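Local coordinates for protein signal recognition particle subunit SRP68 (Chaetomium thermophilum, PDB 4P3G) that binds and remodels signal recognition particle RNA through this tetratricopeptide-like RNA-binding domain, as part of the particle thought to target nascent secretory and membrane proteins to the endoplasmic reticulum, at the interface of chains A and B. Numbering follows the deposited sequence. Chains: chain A/B, Signal recognition particle subunit SRP68.

The interface of chains A and B. Residues chain A 203, 208-209, 211, 216; chain B 171, 195, 198-199, 202.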
ATOM      1  N   TYR A 203       7.358  -9.509  -0.929  1.00 62.89           N
ATOM      2  CA  TYR A 203       6.731 -10.621  -0.250  1.00 60.98           C
ATOM      3  C   TYR A 203       7.728 -11.347   0.648  1.00 66.83           C
ATOM      4  O   TYR A 203       7.435 -11.612   1.809  1.00 73.01           O
ATOM      5  CB  TYR A 203       6.176 -11.609  -1.256  1.00 62.03           C
ATOM      6  CG  TYR A 203       5.657 -12.837  -0.577  1.00 66.83           C
ATOM      7  CD1 TYR A 203       4.492 -12.785   0.198  1.00 60.98           C
ATOM      8  CD2 TYR A 203       6.357 -14.040  -0.652  1.00 60.23           C
ATOM      9  CE1 TYR A 203       4.026 -13.895   0.851  1.00 58.99           C
ATOM     10  CE2 TYR A 203       5.898 -15.155   0.001  1.00 65.16           C
ATOM     11  CZ  TYR A 203       4.728 -15.087   0.757  1.00 63.69           C
ATOM     12  OH  TYR A 203       4.265 -16.213   1.409  1.00 63.94           O
ATOM     13  N   PRO A 208       5.043  -4.550   2.889  1.00 71.06           N
ATOM     14  CA  PRO A 208       4.963  -3.807   4.163  1.00 74.52           C
ATOM     15  C   PRO A 208       4.680  -4.673   5.393  1.00 71.73           C
ATOM     16  O   PRO A 208       4.054  -5.718   5.255  1.00 71.20           O
ATOM     17  CB  PRO A 208       3.783  -2.847   3.936  1.00 68.22           C
ATOM     18  CG  PRO A 208       2.970  -3.444   2.881  1.00 67.89           C
ATOM     19  CD  PRO A 208       3.860  -4.322   2.036  1.00 67.80           C
ATOM     20  N   ARG A 209       5.153  -4.236   6.565  1.00 71.95           N
ATOM     21  CA  ARG A 209       4.982  -4.973   7.813  1.00 74.68           C
ATOM     22  C   ARG A 209       3.504  -5.079   8.128  1.00 82.25           C
ATOM     23  O   ARG A 209       3.002  -6.150   8.440  1.00 88.98           O
ATOM     24  CB  ARG A 209       5.694  -4.282   8.973  1.00 77.42           C
ATOM     25  CG  ARG A 209       7.179  -4.060   8.788  1.00 91.94           C
ATOM     26  CD  ARG A 209       7.916  -5.350   8.482  1.00105.07           C
ATOM     27  NE  ARG A 209       9.332  -5.104   8.213  1.00111.69           N
ATOM     28  CZ  ARG A 209      10.120  -5.958   7.571  1.00113.38           C
ATOM     29  NH1 ARG A 209       9.622  -7.111   7.136  1.00113.59           N
ATOM     30  NH2 ARG A 209      11.395  -5.657   7.358  1.00112.64           N
ATOM     31  N   LEU A 211      -0.249  -5.463   7.331  1.00 80.16           N
ATOM     32  CA  LEU A 211      -1.081  -6.003   6.261  1.00 77.57           C
ATOM     33  C   LEU A 211      -2.138  -4.973   5.794  1.00 81.02           C
ATOM     34  O   LEU A 211      -2.936  -4.489   6.580  1.00 73.82           O
ATOM     35  CB  LEU A 211      -1.809  -7.218   6.798  1.00 78.44           C
ATOM     36  CG  LEU A 211      -2.441  -8.236   5.861  1.00 76.31           C
ATOM     37  CD1 LEU A 211      -1.341  -9.069   5.292  1.00 72.21           C
ATOM     38  CD2 LEU A 211      -3.466  -9.088   6.620  1.00 74.12           C
ATOM     39  N   ILE A 216      -7.239  -4.812   0.762  1.00 77.87           N
ATOM     40  CA  ILE A 216      -7.651  -6.171   0.491  1.00 78.08           C
ATOM     41  C   ILE A 216      -9.163  -6.298   0.633  1.00 82.05           C
ATOM     42  O   ILE A 216      -9.821  -6.842  -0.245  1.00 88.04           O
ATOM     43  CB  ILE A 216      -6.953  -7.139   1.433  1.00 77.94           C
ATOM     44  CG1 ILE A 216      -5.480  -7.258   1.036  1.00 70.03           C
ATOM     45  CG2 ILE A 216      -7.634  -8.487   1.401  1.00 87.18           C
ATOM     46  CD1 ILE A 216      -4.571  -7.710   2.161  1.00 66.79           C
TER
ATOM     47  N   ARG B 171     -10.149 -12.324  10.002  1.00 72.07           N
ATOM     48  CA  ARG B 171      -9.081 -11.513  10.575  1.00 74.89           C
ATOM     49  C   ARG B 171      -9.623 -10.341  11.386  1.00 80.58           C
ATOM     50  O   ARG B 171      -9.160 -10.071  12.495  1.00 84.00           O
ATOM     51  CB  ARG B 171      -8.158 -10.958   9.501  1.00 71.12           C
ATOM     52  CG  ARG B 171      -7.155 -10.027  10.112  1.00 66.04           C
ATOM     53  CD  ARG B 171      -6.026  -9.814   9.225  1.00 65.91           C
ATOM     54  NE  ARG B 171      -4.827  -9.561  10.002  1.00 74.70           N
ATOM     55  CZ  ARG B 171      -4.316  -8.360  10.235  1.00 75.37           C
ATOM     56  NH1 ARG B 171      -4.882  -7.265   9.719  1.00 67.52           N
ATOM     57  NH2 ARG B 171      -3.205  -8.277  10.958  1.00 76.59           N
ATOM     58  N   ASP B 195      -2.488 -14.281   9.026  1.00 68.68           N
ATOM     59  CA  ASP B 195      -1.643 -13.300   8.351  1.00 65.10           C
ATOM     60  C   ASP B 195      -0.741 -13.888   7.267  1.00 67.96           C
ATOM     61  O   ASP B 195      -0.769 -13.414   6.131  1.00 71.11           O
ATOM     62  CB  ASP B 195      -0.859 -12.453   9.352  1.00 78.23           C
ATOM     63  CG  ASP B 195      -1.727 -11.375  10.015  1.00 91.57           C
ATOM     64  OD1 ASP B 195      -2.958 -11.342   9.761  1.00 88.64           O
ATOM     65  OD2 ASP B 195      -1.176 -10.560  10.796  1.00 97.68           O
HETATM   66  N   MSE B 198      -2.845 -14.691   4.158  1.00 74.45           N
HETATM   67  CA  MSE B 198      -3.380 -13.583   3.396  1.00 72.41           C
HETATM   68  C   MSE B 198      -2.281 -12.896   2.602  1.00 68.05           C
HETATM   69  O   MSE B 198      -2.536 -12.370   1.531  1.00 71.45           O
HETATM   70  CB  MSE B 198      -4.040 -12.579   4.318  1.00 68.80           C
HETATM   71  CG  MSE B 198      -5.177 -13.146   5.141  1.00 71.95           C
HETATM   72 SE   MSE B 198      -6.137 -11.668   6.029  1.00 94.82          SE
HETATM   73  CE  MSE B 198      -7.149 -11.060   4.505  1.00 61.09           C
ATOM     74  N   ARG B 199      -1.062 -12.879   3.129  1.00 60.65           N
ATOM     75  CA  ARG B 199       0.025 -12.278   2.383  1.00 65.69           C
ATOM     76  C   ARG B 199       0.271 -13.058   1.101  1.00 72.64           C
ATOM     77  O   ARG B 199       0.493 -12.479   0.050  1.00 78.82           O
ATOM     78  CB  ARG B 199       1.303 -12.251   3.202  1.00 69.10           C
ATOM     79  CG  ARG B 199       1.187 -11.437   4.397  1.00 73.21           C
ATOM     80  CD  ARG B 199       2.474 -10.768   4.737  1.00 82.31           C
ATOM     81  NE  ARG B 199       2.190  -9.849   5.827  1.00 93.76           N
ATOM     82  CZ  ARG B 199       3.058  -9.003   6.352  1.00101.32           C
ATOM     83  NH1 ARG B 199       4.290  -8.935   5.874  1.00106.66           N
ATOM     84  NH2 ARG B 199       2.677  -8.211   7.345  1.00101.88           N
ATOM     85  N   ALA B 202      -2.644 -12.658  -1.388  1.00 71.10           N
ATOM     86  CA  ALA B 202      -2.597 -11.329  -1.955  1.00 69.61           C
ATOM     87  C   ALA B 202      -1.459 -11.209  -2.984  1.00 65.21           C
ATOM     88  O   ALA B 202      -1.608 -10.577  -4.030  1.00 65.13           O
ATOM     89  CB  ALA B 202      -2.468 -10.281  -0.839  1.00 68.12           C
TER
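A:Pro208, A:Arg209 and A:Leu211 belong to an irregular stretch after helix 186-205, in which A:Pro208 follows a cis peptide bond, whereas B:Asp195, B:Met198, B:Arg199 and B:Ala202 lie along helix 186-205 of the partner and B:Arg171 on its helix 160-179. Each chain is the RNA-binding domain of SRP68, a helical domain of tetratricopeptide-repeat type, and this exchange of C-terminal segments is two-fold symmetric, though the pairing may be a product of crystal packing.

A:Leu211 hides the largest surface here, 105 Å², its branched, apolar side chain touching two arginines at once. With CG anti to the backbone N (chi1 -162°) and chi2 at 76°, CD1 faces B:Arg199 and CD2 faces B:Arg171 and B:Met198. CD1 of A:Leu211 lies 3.6 Å from CG of B:Arg199, on its aliphatic part. CD2 of A:Leu211 lies over one guanidinium face of B:Arg171, toward its rim, and 3.8 Å from the selenium SE of B:Met198. B:Asp195, short and acidic, holds that guanidinium side-on: OD1 of B:Asp195 forms a salt bridge with NE of B:Arg171 at 2.6 Å, and OD2 of B:Asp195 accepts from NH2 of B:Arg171 at 3.1 Å, both oxygens tilted from the guanidinium plane. Were B:Arg171 an alanine, the B:Asp195 carboxylate would probably lose its charged mate and CD2 of A:Leu211 the guanidinium face it lies on.

B:Arg199, long and bent at chi2, turns its guanidinium toward the carbonyls of A:Pro208 and A:Arg209; the modelled approach to the latter is too close to be trusted. The flat A:Tyr203 ring suits the helix surface, CE1 of A:Tyr203 lying 4.0 Å from CB of B:Arg199 and near its backbone carbonyl. Flexible B:Met198, a selenomethionine, bends at chi3 (78°) to bring CE within 4.1 Å of CG2 of beta-branched A:Ile216.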